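Nigritoxine (Vibrio nigripulchritudo, PDB 5M41) acts as a bacterial toxin against crustaceans and insects and has a new fold. Local coordinates at residues Arg30-Thr33 and Lys34-Gln38; Phe43-Ile46 and Glu47-Gln51; Asp387-Asn390 and Gly391-Val395. All coordinates share one frame; numbering follows the deposited sequence.

Interactions 1 and 2 lie in series on helix 34-54: the first covers its capped N-terminus, the second a buried stretch further on. Their centres are 19 Å apart and their nearest atoms about 5 Å, without touching. Both lean on helix 177-191, through Q37 and Q38 in interaction 1 and I45 in interaction 2. The R30 side chain of interaction 1 is about 8 Å from the magnesium ion, which is bound at V189, E192 and D195, and it touches D195. Interaction 3, in helix 386-396, belongs to a different part of the elongated chain, with its centre 38 Å from that of interaction 1 and 42 Å from that of interaction 2.

Interaction 1 of 3, residues Arg30-Thr33 and Lys34-Gln38; sequences RNLT and KEAQQ
T33 caps helix 34-54: its OG1 accepts the amide proton of A36, 3.1 Å from A36 N, in a nearly straight bond of 165°. The carbonyl of T33 then starts the regular helical pattern, its O lying 3.0 Å from Q37 N. With chi1 at 62°, the hydroxyl sits between the backbone N and the carbonyl carbon and faces the first turn, while CG2 turns aside. A water continues the cap outward. It lies 3.0 Å from T33 OG1 and donates to E35 OE1 over 2.7 Å, and the extended E35 side chain carries its carboxylate to meet it. T33 OG1 also has a weak hydrogen bond to T265.

Beside the cap the contact is apolar. L32 CB rests 3.9 Å from A36 CB and 3.7 Å from Q37 CG, so the residue before the cap packs against the first turn; the L32 side chain packs on F258, L261 and V262 of helix 253-264. The Q37 amide runs back along the loop and gives NE2 to the carbonyl of Y29, tying the helix to the end of helix 22-30. R30, which forms a salt bridge with D196, belongs to that end too.

The threonine oxygen thus gives the A36 amide, in the first turn of the helix, a side-chain acceptor, and the E35 carboxylate is probably favoured by the positive end of the helix dipole.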
loop_
_atom_site.group_PDB
_atom_site.type_symbol
_atom_site.label_atom_id
_atom_site.label_comp_id
_atom_site.label_asym_id
_atom_site.label_seq_id
_atom_site.Cartn_x
_atom_site.Cartn_y
_atom_site.Cartn_z
ATOM N N ARG A 30 26.802 -8.436 11.257
ATOM C CA ARG A 30 26.880 -8.674 12.692
ATOM C C ARG A 30 25.688 -9.486 13.186
ATOM O O ARG A 30 25.811 -10.283 14.106
ATOM C CB ARG A 30 26.996 -7.331 13.462
ATOM C CG ARG A 30 28.447 -6.855 13.589
ATOM C CD ARG A 30 28.629 -5.769 14.670
ATOM N NE ARG A 30 27.736 -4.642 14.377
ATOM C CZ ARG A 30 28.115 -3.440 13.960
ATOM N NH1 ARG A 30 29.390 -3.126 13.861
ATOM N NH2 ARG A 30 27.181 -2.527 13.692
ATOM N N ASN A 31 24.533 -9.314 12.565
ATOM C CA ASN A 31 23.367 -10.057 13.017
ATOM C C ASN A 31 23.235 -11.490 12.479
ATOM O O ASN A 31 22.324 -12.210 12.865
ATOM C CB ASN A 31 22.113 -9.236 12.787
ATOM C CG ASN A 31 22.024 -8.064 13.768
ATOM O OD1 ASN A 31 21.857 -6.926 13.382
ATOM N ND2 ASN A 31 22.174 -8.359 15.028
ATOM N N LEU A 32 24.154 -11.901 11.609
ATOM C CA LEU A 32 24.219 -13.302 11.193
ATOM C C LEU A 32 24.700 -14.128 12.378
ATOM O O LEU A 32 25.501 -13.650 13.186
ATOM C CB LEU A 32 25.212 -13.476 10.039
ATOM C CG LEU A 32 24.848 -12.809 8.718
ATOM C CD1 LEU A 32 25.952 -13.083 7.685
ATOM C CD2 LEU A 32 23.500 -13.370 8.230
ATOM N N THR A 33 24.230 -15.371 12.487
ATOM C CA THR A 33 24.823 -16.291 13.477
ATOM C C THR A 33 26.283 -16.554 13.059
ATOM O O THR A 33 26.639 -16.358 11.893
ATOM C CB THR A 33 24.093 -17.652 13.502
ATOM O OG1 THR A 33 24.231 -18.256 12.221
ATOM C CG2 THR A 33 22.549 -17.484 13.846
ATOM N N LYS A 34 27.114 -16.994 14.000
ATOM C CA LYS A 34 28.493 -17.418 13.688
ATOM C C LYS A 34 28.550 -18.429 12.537
ATOM O O LYS A 34 29.374 -18.300 11.614
ATOM C CB LYS A 34 29.164 -18.004 14.930
ATOM C CG LYS A 34 29.874 -16.976 15.809
ATOM C CD LYS A 34 31.358 -16.855 15.433
ATOM C CE LYS A 34 32.249 -17.808 16.225
ATOM N NZ LYS A 34 33.490 -18.120 15.468
ATOM N N GLU A 35 27.643 -19.401 12.570
ATOM C CA GLU A 35 27.538 -20.410 11.505
ATOM C C GLU A 35 27.318 -19.786 10.110
ATOM O O GLU A 35 27.983 -20.167 9.133
ATOM C CB GLU A 35 26.405 -21.403 11.842
ATOM C CG GLU A 35 26.258 -22.540 10.830
ATOM C CD GLU A 35 24.987 -23.412 11.006
ATOM O OE1 GLU A 35 24.206 -23.259 11.990
ATOM O OE2 GLU A 35 24.757 -24.261 10.119
ATOM N N ALA A 36 26.365 -18.857 10.024
ATOM C CA ALA A 36 26.070 -18.112 8.783
ATOM C C ALA A 36 27.260 -17.249 8.318
ATOM O O ALA A 36 27.507 -17.142 7.123
ATOM C CB ALA A 36 24.833 -17.244 8.958
ATOM N N GLN A 37 27.966 -16.612 9.254
ATOM C CA GLN A 37 29.203 -15.867 8.907
ATOM C C GLN A 37 30.307 -16.784 8.335
ATOM O O GLN A 37 30.964 -16.410 7.373
ATOM C CB GLN A 37 29.762 -15.059 10.105
ATOM C CG GLN A 37 28.776 -14.026 10.691
ATOM C CD GLN A 37 29.225 -13.475 12.042
ATOM O OE1 GLN A 37 29.956 -14.135 12.775
ATOM N NE2 GLN A 37 28.777 -12.266 12.380
ATOM N N GLN A 38 30.526 -17.954 8.945
ATOM C CA GLN A 38 31.453 -18.957 8.414
ATOM C C GLN A 38 31.042 -19.398 7.008
ATOM O O GLN A 38 31.891 -19.522 6.091
ATOM C CB GLN A 38 31.532 -20.180 9.356
ATOM C CG GLN A 38 32.120 -19.807 10.717
ATOM C CD GLN A 38 32.071 -20.922 11.741
ATOM O OE1 GLN A 38 31.665 -22.036 11.444
ATOM N NE2 GLN A 38 32.475 -20.614 12.960
HETATM O O HOH W 1 23.338 -20.939 13.109
#

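Interaction 2 of 3, residues Phe43-Ile46 and Glu47-Gln51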
loop_
_atom_site.group_PDB
_atom_site.type_symbol
_atom_site.label_atom_id
_atom_site.label_comp_id
_atom_site.label_asym_id
_atom_site.label_seq_id
_atom_site.Cartn_x
_atom_site.Cartn_y
_atom_site.Cartn_z
ATOM N N PHE A 43 31.686 -19.648 1.213
ATOM C CA PHE A 43 31.265 -19.434 -0.178
ATOM C C PHE A 43 32.201 -18.503 -0.946
ATOM O O PHE A 43 32.452 -18.738 -2.128
ATOM C CB PHE A 43 29.834 -18.896 -0.262
ATOM C CG PHE A 43 28.764 -19.938 -0.015
ATOM C CD1 PHE A 43 28.749 -21.138 -0.738
ATOM C CD2 PHE A 43 27.726 -19.690 0.895
ATOM C CE1 PHE A 43 27.755 -22.100 -0.532
ATOM C CE2 PHE A 43 26.721 -20.641 1.097
ATOM C CZ PHE A 43 26.738 -21.851 0.390
ATOM N N ALA A 44 32.684 -17.433 -0.285
ATOM C CA ALA A 44 33.731 -16.579 -0.858
ATOM C C ALA A 44 34.994 -17.373 -1.256
ATOM O O ALA A 44 35.542 -17.191 -2.358
ATOM C CB ALA A 44 34.100 -15.446 0.098
ATOM N N ILE A 45 35.460 -18.227 -0.349
ATOM C CA ILE A 45 36.604 -19.098 -0.621
ATOM C C ILE A 45 36.324 -19.983 -1.840
ATOM O O ILE A 45 37.144 -20.048 -2.772
ATOM C CB ILE A 45 36.969 -19.976 0.588
ATOM C CG1 ILE A 45 37.429 -19.102 1.754
ATOM C CG2 ILE A 45 38.120 -20.928 0.241
ATOM C CD1 ILE A 45 37.414 -19.843 3.087
ATOM N N ILE A 46 35.174 -20.661 -1.826
ATOM C CA ILE A 46 34.739 -21.479 -2.962
ATOM C C ILE A 46 34.805 -20.692 -4.274
ATOM O O ILE A 46 35.338 -21.188 -5.266
ATOM C CB ILE A 46 33.322 -22.054 -2.772
ATOM C CG1 ILE A 46 33.341 -23.185 -1.728
ATOM C CG2 ILE A 46 32.814 -22.630 -4.089
ATOM C CD1 ILE A 46 31.986 -23.473 -1.077
ATOM N N GLU A 47 34.294 -19.464 -4.279
ATOM C CA GLU A 47 34.369 -18.660 -5.481
ATOM C C GLU A 47 35.816 -18.473 -5.952
ATOM O O GLU A 47 36.107 -18.588 -7.149
ATOM C CB GLU A 47 33.640 -17.327 -5.313
ATOM C CG GLU A 47 33.728 -16.365 -6.491
ATOM C CD GLU A 47 33.147 -16.909 -7.802
ATOM O OE1 GLU A 47 32.394 -17.910 -7.805
ATOM O OE2 GLU A 47 33.451 -16.316 -8.848
ATOM N N VAL A 48 36.724 -18.180 -5.028
ATOM C CA VAL A 48 38.103 -17.878 -5.406
ATOM C C VAL A 48 38.821 -19.155 -5.871
ATOM O O VAL A 48 39.555 -19.130 -6.858
ATOM C CB VAL A 48 38.859 -17.099 -4.297
ATOM C CG1 VAL A 48 40.335 -16.924 -4.633
ATOM C CG2 VAL A 48 38.191 -15.747 -4.071
ATOM N N LEU A 49 38.581 -20.270 -5.186
ATOM C CA LEU A 49 39.084 -21.549 -5.669
ATOM C C LEU A 49 38.593 -21.866 -7.091
ATOM O O LEU A 49 39.402 -22.319 -7.898
ATOM C CB LEU A 49 38.764 -22.701 -4.717
ATOM C CG LEU A 49 39.280 -22.603 -3.282
ATOM C CD1 LEU A 49 38.797 -23.810 -2.498
ATOM C CD2 LEU A 49 40.804 -22.510 -3.229
ATOM N N SER A 50 37.312 -21.619 -7.412
ATOM C CA SER A 50 36.809 -21.838 -8.782
ATOM C C SER A 50 37.596 -21.012 -9.792
ATOM O O SER A 50 37.932 -21.488 -10.879
ATOM C CB SER A 50 35.325 -21.488 -8.930
ATOM O OG SER A 50 34.556 -22.232 -8.003
ATOM N N GLN A 51 37.889 -19.771 -9.430
ATOM C CA GLN A 51 38.646 -18.908 -10.312
ATOM C C GLN A 51 40.086 -19.413 -10.488
ATOM O O GLN A 51 40.614 -19.438 -11.610
ATOM C CB GLN A 51 38.576 -17.451 -9.858
ATOM C CG GLN A 51 39.222 -16.491 -10.848
ATOM C CD GLN A 51 39.134 -15.033 -10.424
ATOM O OE1 GLN A 51 39.732 -14.156 -11.057
ATOM N NE2 GLN A 51 38.400 -14.767 -9.351
#
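I45 and L49, one helical turn apart, lie side by side and point the same way, with I45 CG2 4.0 Å from L49 CD1. In I45 the methyl CG2 stands opposite the backbone N, which brings that branch, rather than the longer CG1 arm, alongside the leucine. L49 CG also passes close to the backbone, 3.4 Å from I45 O, the oxygen that takes the L49 amide in an almost straight bond (2.8 Å from L49 N to I45 O, 176°).

The polar side chains diverge from this pair. S50, with OG beside its own backbone N (chi1 -57°), folds back toward the preceding turn, and OG comes to 3.0 Å from I46 O. The same carbonyl takes the S50 amide, I46 O to S50 N being 2.9 Å. E47 keeps CB 3.5 Å from A44 O, but a bend at chi2 leads its carboxylate off the helix toward R216, a long and weak ion pair.

Within the fold, I45 meets L177 and L181, F43 meets S210 and A214 of helix 206-215, and I46 and L49 meet Y64 of helix 62-67. The chemistry is that of a buried helix: backbone amides are satisfied along the chain, leaving hydrocarbon to pack against three neighbouring helices, while the buried S50 hydroxyl lies beside the I46 carbonyl and has a weak hydrogen bond to Y64.

Interaction 3 of 3, residues Asp387-Asn390 and Gly391-Val395; sequences DIIN and GLVSV
The peptide carbonyls of D387, I388, I389 and N390 are the flat groups that meet the next turn, and each receives an amide from somewhat above its plane. G391 N is the most inclined, tilted 34° out of the D387 carbonyl plane at 3.0 Å from D387 O, whereas L392 N lies 20° out of that of I388. V393 adds a methyl beside its own bond: CG2, placed next to the backbone N, comes to 3.3 Å from I389 O, while V393 N is 2.9 Å from that oxygen.

On the buried side facing helix 302-319, I389 and V393 approach loosely, CG2 to CG2 being 4.2 Å, and both pack on V306. S394 instead turns its hydroxyl back onto the chain, chi1 73°, and OG donates to G391 O at 2.8 Å, supplementing a carbonyl whose bond from V395 N is weak.

I388 and L392 both touch V367 of strand 366-370; on helix 406-415 I388 meets I413 and L392 meets I409. The arrangement is that of a short alpha-helix, taken over nearly its whole length, packed between helices 302-319 and 406-415 and an antiparallel sheet.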
loop_
_atom_site.group_PDB
_atom_site.type_symbol
_atom_site.label_atom_id
_atom_site.label_comp_id
_atom_site.label_asym_id
_atom_site.label_seq_id
_atom_site.Cartn_x
_atom_site.Cartn_y
_atom_site.Cartn_z
ATOM N N ASP A 387 6.499 -1.245 -13.160
ATOM C CA ASP A 387 5.513 -2.338 -13.197
ATOM C C ASP A 387 4.590 -2.260 -11.983
ATOM O O ASP A 387 3.397 -2.517 -12.077
ATOM C CB ASP A 387 6.182 -3.720 -13.243
ATOM C CG ASP A 387 6.916 -3.991 -14.570
ATOM O OD1 ASP A 387 6.653 -3.296 -15.576
ATOM O OD2 ASP A 387 7.753 -4.919 -14.606
ATOM N N ILE A 388 5.155 -1.906 -10.844
ATOM C CA ILE A 388 4.374 -1.809 -9.607
ATOM C C ILE A 388 3.362 -0.681 -9.695
ATOM O O ILE A 388 2.180 -0.876 -9.396
ATOM C CB ILE A 388 5.285 -1.644 -8.378
ATOM C CG1 ILE A 388 5.954 -2.984 -8.067
ATOM C CG2 ILE A 388 4.487 -1.097 -7.182
ATOM C CD1 ILE A 388 7.209 -2.892 -7.230
ATOM N N ILE A 389 3.819 0.485 -10.141
ATOM C CA ILE A 389 2.934 1.642 -10.182
ATOM C C ILE A 389 1.891 1.529 -11.307
ATOM O O ILE A 389 0.730 1.894 -11.098
ATOM C CB ILE A 389 3.726 2.962 -10.168
ATOM C CG1 ILE A 389 4.545 3.040 -8.855
ATOM C CG2 ILE A 389 2.785 4.153 -10.353
ATOM C CD1 ILE A 389 5.657 4.083 -8.827
ATOM N N ASN A 390 2.278 0.988 -12.468
ATOM C CA ASN A 390 1.300 0.646 -13.526
ATOM C C ASN A 390 0.217 -0.301 -12.995
ATOM O O ASN A 390 -0.972 -0.054 -13.174
ATOM C CB ASN A 390 1.966 0.017 -14.762
ATOM C CG ASN A 390 2.768 1.021 -15.587
ATOM O OD1 ASN A 390 2.761 2.225 -15.328
ATOM N ND2 ASN A 390 3.463 0.521 -16.592
ATOM N N GLY A 391 0.629 -1.373 -12.327
ATOM C CA GLY A 391 -0.330 -2.326 -11.768
ATOM C C GLY A 391 -1.309 -1.649 -10.814
ATOM O O GLY A 391 -2.523 -1.811 -10.933
ATOM N N LEU A 392 -0.784 -0.888 -9.866
ATOM C CA LEU A 392 -1.632 -0.221 -8.888
ATOM C C LEU A 392 -2.608 0.760 -9.535
ATOM O O LEU A 392 -3.805 0.777 -9.202
ATOM C CB LEU A 392 -0.792 0.483 -7.800
ATOM C CG LEU A 392 -1.595 1.304 -6.775
ATOM C CD1 LEU A 392 -2.625 0.461 -6.029
ATOM C CD2 LEU A 392 -0.666 2.012 -5.798
ATOM N N VAL A 393 -2.092 1.594 -10.429
ATOM C CA VAL A 393 -2.920 2.581 -11.105
ATOM C C VAL A 393 -4.052 1.880 -11.879
ATOM O O VAL A 393 -5.206 2.302 -11.814
ATOM C CB VAL A 393 -2.106 3.500 -12.043
ATOM C CG1 VAL A 393 -3.026 4.222 -13.017
ATOM C CG2 VAL A 393 -1.316 4.513 -11.245
ATOM N N SER A 394 -3.741 0.792 -12.570
ATOM C CA SER A 394 -4.789 0.095 -13.325
ATOM C C SER A 394 -5.933 -0.410 -12.447
ATOM O O SER A 394 -7.075 -0.477 -12.906
ATOM C CB SER A 394 -4.228 -1.056 -14.160
ATOM O OG SER A 394 -3.850 -2.153 -13.340
ATOM N N VAL A 395 -5.648 -0.779 -11.199
ATOM C CA VAL A 395 -6.738 -1.232 -10.318
ATOM C C VAL A 395 -7.326 -0.109 -9.448
ATOM O O VAL A 395 -8.469 -0.216 -8.999
ATOM C CB VAL A 395 -6.383 -2.491 -9.479
ATOM C CG1 VAL A 395 -6.102 -3.694 -10.387
ATOM C CG2 VAL A 395 -5.209 -2.213 -8.551
#